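HIT domain-containing protein (Sulfolobus tokodaii, PDB 2EO4) probably acts as a nucleotide-binding hydrolase of the histidine triad (HIT) family, for which adenylylsulfatase activity has been suggested, and binds a zinc ion. Local coordinates at residues A[55-58]-A[59-63]; A[118-121]-A[122-126]; A[127-130]-A[131-135]; A[136-139]-A[140-144]. All coordinates share one frame; numbering follows the deposited sequence.

Contact 1: residues A[55-58]-A[59-63]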
loop_
_atom_site.group_PDB
_atom_site.type_symbol
_atom_site.label_atom_id
_atom_site.label_comp_id
_atom_site.label_asym_id
_atom_site.label_seq_id
_atom_site.Cartn_x
_atom_site.Cartn_y
_atom_site.Cartn_z
ATOM N N LEU A 55 11.935 1.608 2.014
ATOM C CA LEU A 55 10.491 1.616 2.246
ATOM C C LEU A 55 10.014 2.956 2.793
ATOM O O LEU A 55 8.935 3.433 2.436
ATOM C CB LEU A 55 10.096 0.490 3.210
ATOM C CG LEU A 55 10.247 -0.941 2.685
ATOM C CD1 LEU A 55 9.795 -1.930 3.750
ATOM C CD2 LEU A 55 9.412 -1.117 1.419
ATOM N N ALA A 56 10.820 3.565 3.656
ATOM C CA ALA A 56 10.461 4.852 4.242
ATOM C C ALA A 56 10.400 5.942 3.180
ATOM O O ALA A 56 9.451 6.731 3.141
ATOM C CB ALA A 56 11.471 5.233 5.329
ATOM N N GLU A 57 11.410 5.990 2.319
ATOM C CA GLU A 57 11.445 6.998 1.268
ATOM C C GLU A 57 10.386 6.697 0.214
ATOM O O GLU A 57 9.803 7.610 -0.367
ATOM C CB GLU A 57 12.832 7.046 0.624
ATOM C CG GLU A 57 13.015 8.178 -0.379
ATOM C CD GLU A 57 12.606 9.536 0.175
ATOM O OE1 GLU A 57 12.947 9.840 1.341
ATOM O OE2 GLU A 57 11.948 10.304 -0.563
ATOM N N LEU A 58 10.142 5.412 -0.031
ATOM C CA LEU A 58 9.133 5.003 -1.005
ATOM C C LEU A 58 7.772 5.551 -0.580
ATOM O O LEU A 58 7.005 6.056 -1.398
ATOM C CB LEU A 58 9.068 3.472 -1.086
ATOM C CG LEU A 58 7.976 2.872 -1.984
ATOM C CD1 LEU A 58 8.189 3.316 -3.419
ATOM C CD2 LEU A 58 8.005 1.350 -1.887
ATOM N N ALA A 59 7.477 5.454 0.711
ATOM C CA ALA A 59 6.201 5.940 1.228
ATOM C C ALA A 59 6.037 7.437 0.977
ATOM O O ALA A 59 4.943 7.907 0.668
ATOM C CB ALA A 59 6.094 5.650 2.719
ATOM N N LYS A 60 7.129 8.182 1.120
ATOM C CA LYS A 60 7.099 9.626 0.913
ATOM C C LYS A 60 6.901 9.974 -0.558
ATOM O O LYS A 60 6.190 10.925 -0.892
ATOM C CB LYS A 60 8.396 10.252 1.440
ATOM C CG LYS A 60 8.601 10.028 2.927
ATOM C CD LYS A 60 9.925 10.597 3.412
ATOM C CE LYS A 60 10.171 10.218 4.867
ATOM N NZ LYS A 60 11.453 10.774 5.384
ATOM N N VAL A 61 7.534 9.208 -1.441
ATOM C CA VAL A 61 7.391 9.442 -2.872
ATOM C C VAL A 61 5.956 9.111 -3.280
ATOM O O VAL A 61 5.342 9.829 -4.067
ATOM C CB VAL A 61 8.381 8.572 -3.688
ATOM C CG1 VAL A 61 8.078 8.687 -5.173
ATOM C CG2 VAL A 61 9.815 9.020 -3.412
ATOM N N VAL A 62 5.421 8.023 -2.739
ATOM C CA VAL A 62 4.050 7.628 -3.044
ATOM C C VAL A 62 3.083 8.756 -2.662
ATOM O O VAL A 62 2.151 9.063 -3.405
ATOM C CB VAL A 62 3.675 6.325 -2.298
ATOM C CG1 VAL A 62 2.170 6.065 -2.393
ATOM C CG2 VAL A 62 4.426 5.158 -2.917
ATOM N N LYS A 63 3.309 9.392 -1.517
ATOM C CA LYS A 63 2.422 10.491 -1.121
ATOM C C LYS A 63 2.473 11.631 -2.141
ATOM O O LYS A 63 1.439 12.101 -2.614
ATOM C CB LYS A 63 2.800 11.050 0.256
ATOM C CG LYS A 63 1.916 12.237 0.669
ATOM C CD LYS A 63 2.295 12.831 2.025
ATOM C CE LYS A 63 1.448 14.067 2.321
ATOM N NZ LYS A 63 1.707 14.653 3.674
HETATM O O HOH W 1 13.248 9.084 3.903
HETATM O O HOH W 2 12.980 12.107 2.861
#
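Val62 N donates to Leu58 O at 2.9 Å, and Ala59 N to Leu55 O and Val61 N to Glu57 O repeat this i to i+4 pattern along helix 52-72, while the bond from Lys60 N to Ala56 O is weak at 3.4 Å. Glu57 and Lys60 cross at about a right angle. A bend in the glutamate chain (chi2 51°) carries its carboxylate over the next turn, with OE1 3.7 Å from Lys60 CD and OE2 3.8 Å from Val61 CG2. Glu57 OE1 and Lys60 NZ stay 4.4 Å apart, beyond a salt bridge, and each of two waters donates to OE1 and accepts from NZ. With an alanine in place of Lys60, both waters would probably lose their ammonium partner and the carboxylate its nearby positive charge. Leu58 CD1 lies 4.2 Å from Val62 CG2, both packing on Val38 and Val97 of the sheet. The Leu58 side chain is about 7 Å from that of His96, the predicted AMP-carrying histidine, so this helix backs the probable active site. Three faces thus differ: hydrated charges, apolar sheet packing, and small residues at the second subunit, where Ala56 meets its counterpart and Ala59 O bonds Tyr47 OH of that chain.

Contact 2: residues A[118-121]-A[122-126]; sequences KEQE and KEYYE
Gln120 lays its aliphatic part on one face of the Tyr124 ring: CG is 3.7 Å from the ring centroid, a CH-pi contact over the face. The glutamine chain folds at its second torsion (chi2 -60°), which turns the amide away from this methylene contact, and the amide and ring planes stand 64° apart. The amide has its own partners, since NE2 donates to Lys118 O at 2.7 Å and also bonds Lys115 O, linking two carbonyls within the loop before helix 122-143.

Tyr125 meets the same residue differently. Its hydroxyl accepts from Gln120 N at 2.9 Å, and an N-H...O angle of 169° makes the bond nearly straight; OH also bonds Lys28 O, so this buried hydroxyl has two partners. Gln120 O comes to the edge of the ring, near its plane, 3.3 Å from Tyr125 CE2. Between the two tyrosines, CD2 of Tyr124 sits 3.6 Å above the Tyr125 ring plane, over its centre, while CD2 of Tyr125 lies at the edge of the Tyr124 ring, in its plane.

Where the chain turns into the helix, Glu121 O accepts from Tyr124 N at 2.9 Å with the donor well above the carbonyl plane. On the outer side a water links Glu121 OE1 to Lys122 N.

The contact joins the loop after strand 97-102 to the first turn of helix 122-143. Tyr124 OH bonds Gly34 N, Pro30 packs on Gln120 and Tyr124, and Tyr14 meets the Tyr125 ring, which fixes the start of the helix to the loops beside strands 15-18, 22-26 and 36-40.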
loop_
_atom_site.group_PDB
_atom_site.type_symbol
_atom_site.label_atom_id
_atom_site.label_comp_id
_atom_site.label_asym_id
_atom_site.label_seq_id
_atom_site.Cartn_x
_atom_site.Cartn_y
_atom_site.Cartn_z
ATOM N N LYS A 118 -6.414 -1.999 -20.917
ATOM C CA LYS A 118 -5.758 -2.234 -22.199
ATOM C C LYS A 118 -4.704 -1.169 -22.485
ATOM O O LYS A 118 -4.606 -0.177 -21.766
ATOM C CB LYS A 118 -6.793 -2.237 -23.325
ATOM C CG LYS A 118 -7.814 -3.365 -23.235
ATOM C CD LYS A 118 -8.821 -3.284 -24.376
ATOM C CE LYS A 118 -9.762 -4.481 -24.377
ATOM N NZ LYS A 118 -10.517 -4.605 -23.100
ATOM N N GLU A 119 -3.911 -1.389 -23.528
ATOM C CA GLU A 119 -2.889 -0.422 -23.917
ATOM C C GLU A 119 -3.646 0.733 -24.562
ATOM O O GLU A 119 -4.585 0.509 -25.326
ATOM C CB GLU A 119 -1.928 -1.039 -24.932
ATOM C CG GLU A 119 -0.699 -0.197 -25.224
ATOM C CD GLU A 119 0.171 -0.797 -26.314
ATOM O OE1 GLU A 119 0.222 -2.042 -26.418
ATOM O OE2 GLU A 119 0.812 -0.026 -27.057
ATOM N N GLN A 120 -3.250 1.964 -24.251
ATOM C CA GLN A 120 -3.919 3.136 -24.807
ATOM C C GLN A 120 -3.171 3.659 -26.024
ATOM O O GLN A 120 -2.095 3.169 -26.364
ATOM C CB GLN A 120 -3.995 4.255 -23.760
ATOM C CG GLN A 120 -4.542 3.825 -22.408
ATOM C CD GLN A 120 -5.952 3.282 -22.490
ATOM O OE1 GLN A 120 -6.861 3.950 -22.990
ATOM N NE2 GLN A 120 -6.145 2.065 -21.992
ATOM N N GLU A 121 -3.750 4.658 -26.682
ATOM C CA GLU A 121 -3.108 5.264 -27.840
ATOM C C GLU A 121 -1.993 6.155 -27.304
ATOM O O GLU A 121 -2.055 6.602 -26.160
ATOM C CB GLU A 121 -4.116 6.099 -28.631
ATOM C CG GLU A 121 -5.252 5.282 -29.225
ATOM C CD GLU A 121 -4.751 4.138 -30.091
ATOM O OE1 GLU A 121 -3.996 4.406 -31.049
ATOM O OE2 GLU A 121 -5.110 2.973 -29.814
ATOM N N LYS A 122 -0.977 6.402 -28.123
ATOM C CA LYS A 122 0.157 7.229 -27.720
ATOM C C LYS A 122 -0.260 8.535 -27.047
ATOM O O LYS A 122 0.345 8.954 -26.057
ATOM C CB LYS A 122 1.037 7.546 -28.932
ATOM C CG LYS A 122 2.246 8.412 -28.603
ATOM C CD LYS A 122 3.021 8.810 -29.851
ATOM C CE LYS A 122 3.573 7.598 -30.584
ATOM N NZ LYS A 122 4.323 7.993 -31.813
ATOM N N GLU A 123 -1.292 9.171 -27.587
ATOM C CA GLU A 123 -1.789 10.439 -27.061
ATOM C C GLU A 123 -2.102 10.406 -25.564
ATOM O O GLU A 123 -1.876 11.389 -24.854
ATOM C CB GLU A 123 -3.038 10.864 -27.838
ATOM C CG GLU A 123 -2.784 11.220 -29.304
ATOM C CD GLU A 123 -2.130 10.096 -30.096
ATOM O OE1 GLU A 123 -2.662 8.963 -30.090
ATOM O OE2 GLU A 123 -1.085 10.350 -30.733
ATOM N N TYR A 124 -2.627 9.281 -25.090
ATOM C CA TYR A 124 -2.963 9.123 -23.676
ATOM C C TYR A 124 -1.740 9.294 -22.778
ATOM O O TYR A 124 -1.767 10.054 -21.809
ATOM C CB TYR A 124 -3.566 7.736 -23.429
ATOM C CG TYR A 124 -3.580 7.315 -21.970
ATOM C CD1 TYR A 124 -4.615 7.697 -21.120
ATOM C CD2 TYR A 124 -2.539 6.552 -21.440
ATOM C CE1 TYR A 124 -4.618 7.327 -19.773
ATOM C CE2 TYR A 124 -2.527 6.180 -20.092
ATOM C CZ TYR A 124 -3.570 6.570 -19.268
ATOM O OH TYR A 124 -3.569 6.201 -17.943
ATOM N N TYR A 125 -0.672 8.572 -23.103
ATOM C CA TYR A 125 0.556 8.621 -22.315
ATOM C C TYR A 125 1.216 9.993 -22.333
ATOM O O TYR A 125 1.711 10.465 -21.311
ATOM C CB TYR A 125 1.543 7.569 -22.822
ATOM C CG TYR A 125 0.980 6.165 -22.796
ATOM C CD1 TYR A 125 0.950 5.425 -21.614
ATOM C CD2 TYR A 125 0.421 5.602 -23.942
ATOM C CE1 TYR A 125 0.370 4.155 -21.576
ATOM C CE2 TYR A 125 -0.160 4.338 -23.916
ATOM C CZ TYR A 125 -0.186 3.622 -22.732
ATOM O OH TYR A 125 -0.786 2.384 -22.702
ATOM N N GLU A 126 1.220 10.633 -23.495
ATOM C CA GLU A 126 1.842 11.943 -23.611
ATOM C C GLU A 126 1.099 12.989 -22.783
ATOM O O GLU A 126 1.718 13.764 -22.056
ATOM C CB GLU A 126 1.901 12.361 -25.084
ATOM C CG GLU A 126 2.620 11.345 -25.959
ATOM C CD GLU A 126 2.718 11.777 -27.407
ATOM O OE1 GLU A 126 1.690 12.220 -27.963
ATOM O OE2 GLU A 126 3.819 11.663 -27.989
HETATM O O HOH W 3 -1.446 5.445 -30.713
#

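Contact 3: residues A[127-130]-A[131-135]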
loop_
_atom_site.group_PDB
_atom_site.type_symbol
_atom_site.label_atom_id
_atom_site.label_comp_id
_atom_site.label_asym_id
_atom_site.label_seq_id
_atom_site.Cartn_x
_atom_site.Cartn_y
_atom_site.Cartn_z
ATOM N N LEU A 127 -0.225 13.000 -22.879
ATOM C CA LEU A 127 -1.025 13.962 -22.132
ATOM C C LEU A 127 -0.978 13.730 -20.625
ATOM O O LEU A 127 -0.753 14.663 -19.851
ATOM C CB LEU A 127 -2.478 13.926 -22.601
ATOM C CG LEU A 127 -3.420 14.881 -21.863
ATOM C CD1 LEU A 127 -2.920 16.313 -22.008
ATOM C CD2 LEU A 127 -4.827 14.743 -22.416
ATOM N N LEU A 128 -1.200 12.490 -20.202
ATOM C CA LEU A 128 -1.182 12.177 -18.778
ATOM C C LEU A 128 0.158 12.508 -18.143
ATOM O O LEU A 128 0.211 13.047 -17.039
ATOM C CB LEU A 128 -1.515 10.698 -18.550
ATOM C CG LEU A 128 -2.993 10.381 -18.312
ATOM C CD1 LEU A 128 -3.447 11.048 -17.018
ATOM C CD2 LEU A 128 -3.828 10.864 -19.488
ATOM N N GLN A 129 1.240 12.183 -18.841
ATOM C CA GLN A 129 2.576 12.462 -18.334
ATOM C C GLN A 129 2.754 13.962 -18.113
ATOM O O GLN A 129 3.207 14.400 -17.059
ATOM C CB GLN A 129 3.629 11.974 -19.329
ATOM C CG GLN A 129 5.055 12.348 -18.953
ATOM C CD GLN A 129 6.050 12.016 -20.044
ATOM O OE1 GLN A 129 5.915 12.471 -21.181
ATOM N NE2 GLN A 129 7.060 11.226 -19.705
ATOM N N LYS A 130 2.386 14.745 -19.121
ATOM C CA LYS A 130 2.525 16.194 -19.045
ATOM C C LYS A 130 1.687 16.848 -17.943
ATOM O O LYS A 130 2.191 17.691 -17.200
ATOM C CB LYS A 130 2.207 16.805 -20.417
ATOM C CG LYS A 130 3.179 16.353 -21.510
ATOM C CD LYS A 130 2.715 16.758 -22.909
ATOM C CE LYS A 130 3.601 16.146 -23.990
ATOM N NZ LYS A 130 5.019 16.594 -23.907
ATOM N N ILE A 131 0.419 16.467 -17.814
ATOM C CA ILE A 131 -0.417 17.068 -16.782
ATOM C C ILE A 131 -0.009 16.630 -15.376
ATOM O O ILE A 131 -0.053 17.426 -14.439
ATOM C CB ILE A 131 -1.912 16.748 -16.987
ATOM C CG1 ILE A 131 -2.135 15.238 -16.960
ATOM C CG2 ILE A 131 -2.393 17.341 -18.302
ATOM C CD1 ILE A 131 -3.590 14.856 -16.990
ATOM N N ILE A 132 0.384 15.369 -15.221
ATOM C CA ILE A 132 0.803 14.892 -13.909
ATOM C C ILE A 132 2.104 15.579 -13.495
ATOM O O ILE A 132 2.254 15.989 -12.344
ATOM C CB ILE A 132 0.988 13.353 -13.891
ATOM C CG1 ILE A 132 -0.370 12.676 -14.092
ATOM C CG2 ILE A 132 1.611 12.918 -12.562
ATOM C CD1 ILE A 132 -0.296 11.156 -14.288
ATOM N N ARG A 133 3.040 15.712 -14.427
ATOM C CA ARG A 133 4.302 16.376 -14.119
ATOM C C ARG A 133 4.017 17.807 -13.674
ATOM O O ARG A 133 4.577 18.285 -12.689
ATOM C CB ARG A 133 5.225 16.381 -15.340
ATOM C CG ARG A 133 5.999 15.081 -15.544
ATOM C CD ARG A 133 6.844 15.134 -16.809
ATOM N NE ARG A 133 7.808 14.040 -16.882
ATOM C CZ ARG A 133 8.672 13.875 -17.879
ATOM N NH1 ARG A 133 8.688 14.735 -18.889
ATOM N NH2 ARG A 133 9.532 12.863 -17.862
ATOM N N GLU A 134 3.135 18.481 -14.401
ATOM C CA GLU A 134 2.767 19.857 -14.077
ATOM C C GLU A 134 2.191 19.973 -12.664
ATOM O O GLU A 134 2.492 20.928 -11.943
ATOM C CB GLU A 134 1.756 20.381 -15.105
ATOM C CG GLU A 134 1.208 21.775 -14.807
ATOM C CD GLU A 134 0.382 22.341 -15.953
ATOM O OE1 GLU A 134 -0.407 21.583 -16.554
ATOM O OE2 GLU A 134 0.512 23.551 -16.243
ATOM N N SER A 135 1.373 19.001 -12.261
ATOM C CA SER A 135 0.780 19.023 -10.924
ATOM C C SER A 135 1.823 18.771 -9.842
ATOM O O SER A 135 1.791 19.388 -8.778
ATOM C CB SER A 135 -0.336 17.978 -10.799
ATOM O OG SER A 135 -1.504 18.382 -11.490
#
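Gln129 stacks its amide on one face of the Arg133 guanidinium, NE2 lying 3.5 Å above that plane and displaced toward its rim. The two planes are 20° apart and the side chains run side by side, one turn of helix between them. NE2 and NH2 are both donors, so the approach is a stack and not a hydrogen bond; the amide NE2 instead bonds Phe15 O, while the Arg133 side chain packs on Phe15. The extended arginine passes the backbone on its way, with CG 3.2 Å from Gln129 O. Replacing Gln129 with an alanine is likely to leave Phe15 O without this donor and the guanidinium free to turn, its stacking surface gone.

Most of the remaining side-chain contacts are apolar. Ile131 places CG1 between its backbone N and carbonyl carbon (chi1 60°), a crowded position that sets CD1 beside Leu128, with 3.8 Å between Leu128 CD1 and Ile131 CD1. Its other branch, CG2, comes 3.9 Å from Leu127 CD1, and Leu128 CD1 also reaches Ile132 CD1 at 4.2 Å. Beneath them Ile131 N donates to Leu127 O at 3.0 Å with an angle of 170°, and the i to i+4 bonds of residues 132 to 134 follow suit. The chemistry thus divides by side: a stacked polar pair tied to strand 15-18, and branched aliphatics from which Leu128 and Ile132 press on Leu26 of strand 22-26.

Contact 4: residues A[136-139]-A[140-144]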
loop_
_atom_site.group_PDB
_atom_site.type_symbol
_atom_site.label_atom_id
_atom_site.label_comp_id
_atom_site.label_asym_id
_atom_site.label_seq_id
_atom_site.Cartn_x
_atom_site.Cartn_y
_atom_site.Cartn_z
ATOM N N ILE A 136 2.744 17.855 -10.113
ATOM C CA ILE A 136 3.788 17.546 -9.149
ATOM C C ILE A 136 4.724 18.744 -8.972
ATOM O O ILE A 136 5.116 19.067 -7.852
ATOM C CB ILE A 136 4.588 16.287 -9.585
ATOM C CG1 ILE A 136 3.672 15.058 -9.502
ATOM C CG2 ILE A 136 5.821 16.116 -8.707
ATOM C CD1 ILE A 136 4.338 13.733 -9.881
ATOM N N GLU A 137 5.068 19.412 -10.069
ATOM C CA GLU A 137 5.954 20.569 -9.987
ATOM C C GLU A 137 5.344 21.612 -9.063
ATOM O O GLU A 137 6.039 22.195 -8.234
ATOM C CB GLU A 137 6.187 21.167 -11.377
ATOM C CG GLU A 137 6.817 20.178 -12.332
ATOM C CD GLU A 137 6.848 20.672 -13.759
ATOM O OE1 GLU A 137 5.893 21.361 -14.180
ATOM O OE2 GLU A 137 7.825 20.352 -14.464
ATOM N N ASN A 138 4.041 21.834 -9.198
ATOM C CA ASN A 138 3.355 22.809 -8.356
ATOM C C ASN A 138 3.401 22.397 -6.888
ATOM O O ASN A 138 3.563 23.235 -5.999
ATOM C CB ASN A 138 1.904 22.972 -8.804
ATOM C CG ASN A 138 1.134 23.952 -7.938
ATOM O OD1 ASN A 138 1.500 25.122 -7.826
ATOM N ND2 ASN A 138 0.061 23.475 -7.317
ATOM N N LEU A 139 3.261 21.102 -6.624
ATOM C CA LEU A 139 3.311 20.629 -5.248
ATOM C C LEU A 139 4.684 20.889 -4.637
ATOM O O LEU A 139 4.799 21.153 -3.444
ATOM C CB LEU A 139 2.974 19.134 -5.189
ATOM C CG LEU A 139 1.491 18.824 -5.378
ATOM C CD1 LEU A 139 1.304 17.332 -5.644
ATOM C CD2 LEU A 139 0.718 19.254 -4.141
ATOM N N LYS A 140 5.729 20.822 -5.454
ATOM C CA LYS A 140 7.072 21.072 -4.955
ATOM C C LYS A 140 7.272 22.560 -4.675
ATOM O O LYS A 140 8.106 22.941 -3.853
ATOM C CB LYS A 140 8.112 20.598 -5.970
ATOM C CG LYS A 140 8.202 19.087 -6.103
ATOM C CD LYS A 140 9.235 18.694 -7.145
ATOM C CE LYS A 140 9.603 17.226 -7.023
ATOM N NZ LYS A 140 10.191 16.940 -5.681
ATOM N N ARG A 141 6.496 23.394 -5.357
ATOM C CA ARG A 141 6.607 24.837 -5.191
ATOM C C ARG A 141 5.818 25.373 -4.001
ATOM O O ARG A 141 6.189 26.392 -3.418
ATOM C CB ARG A 141 6.147 25.556 -6.465
ATOM C CG ARG A 141 6.384 27.056 -6.419
ATOM C CD ARG A 141 5.640 27.803 -7.509
ATOM N NE ARG A 141 6.172 27.564 -8.845
ATOM C CZ ARG A 141 5.543 26.871 -9.791
ATOM N NH1 ARG A 141 4.350 26.336 -9.546
ATOM N NH2 ARG A 141 6.089 26.744 -10.995
ATOM N N LYS A 142 4.734 24.696 -3.636
ATOM C CA LYS A 142 3.921 25.157 -2.515
ATOM C C LYS A 142 4.108 24.368 -1.221
ATOM O O LYS A 142 3.750 24.849 -0.144
ATOM C CB LYS A 142 2.439 25.173 -2.908
ATOM C CG LYS A 142 1.835 23.817 -3.221
ATOM C CD LYS A 142 0.369 23.971 -3.614
ATOM C CE LYS A 142 -0.310 22.625 -3.824
ATOM N NZ LYS A 142 -0.354 21.823 -2.568
ATOM N N ILE A 143 4.665 23.164 -1.314
ATOM C CA ILE A 143 4.887 22.351 -0.119
ATOM C C ILE A 143 6.231 21.624 -0.151
ATOM O O ILE A 143 6.484 20.739 0.666
ATOM C CB ILE A 143 3.762 21.297 0.078
ATOM C CG1 ILE A 143 3.875 20.193 -0.977
ATOM C CG2 ILE A 143 2.397 21.970 -0.007
ATOM C CD1 ILE A 143 2.893 19.055 -0.789
ATOM N N GLY A 144 7.088 22.000 -1.094
ATOM C CA GLY A 144 8.392 21.366 -1.202
ATOM C C GLY A 144 9.379 21.893 -0.178
ATOM O O GLY A 144 9.043 22.770 0.620
#
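Leu139 and Lys142 lie side by side and point the same way, making the close-packed part of this contact. Lys142 CE is 3.5 Å from Leu139 CD2 and NZ only 3.2 Å from it. The lysine comes there by placing CG between its backbone N and carbonyl carbon (chi1 64°) and bending at the last torsion (chi4 64°), so that its end folds over the leucine methyl. Asn138 ND2 adds to the packing at 3.6 Å from Lys142 CE. Ile143 approaches the same methyl, with Leu139 CD2 and Ile143 CD1 4.0 Å apart.

The other side is looser and nearer solvent: Glu137 is exposed and Arg141 partly so, whereas Leu139 is buried. Asn138 OD1 lies at the edge of the Arg141 guanidinium and in its plane, but at 3.5 Å from NH1, and the two side chains cross at about a right angle. Glu137 OE1 and Arg141 NH2 are 6.3 Å apart, so opposite charges here attract at most weakly.

In the backbone, Lys140 N and Arg141 N are each shared between an i-4 and an i-3 carbonyl. Lys140 N bonds Ile136 O soundly at 3.0 Å and Glu137 O weakly; Arg141 N bonds Glu137 O and Asn138 O, both weakly. Lys142 N makes an ordinary i to i+4 bond to Asn138 O at 3.0 Å. Such sharing is consistent with a helix near its end.

In the fold, Leu139 packs on Leu64 and Leu67 of helix 52-72, with Lys140 also on Leu64. The backbone of Arg141 bonds Trp148 and Gly149, which brings the C-terminal tail back against the last turn of helix 122-143.

In the fold
Contacts 2, 3 and 4 follow one another along helix 122-143, whereas contact 1 belongs to helix 52-72. Contact 1 is the most buried: six of its eight touching residues are buried, some against the sheet and others at the second subunit. The other three are partly buried, touch no other chain of the assembly and lie away from the annotated sites. Along helix 122-143 the chemistry changes: aromatic and hydroxyl contacts at its start, aliphatic packing with a stacked amide in the middle, lysine methylenes and weak backbone bonds at its end. Contacts 3 and 4 both lean on helix 52-72, yet nearest atoms of contacts 1 and 4 remain about 6 Å apart. Contacts 1 and 2 lie on opposite sides of the chain's centre.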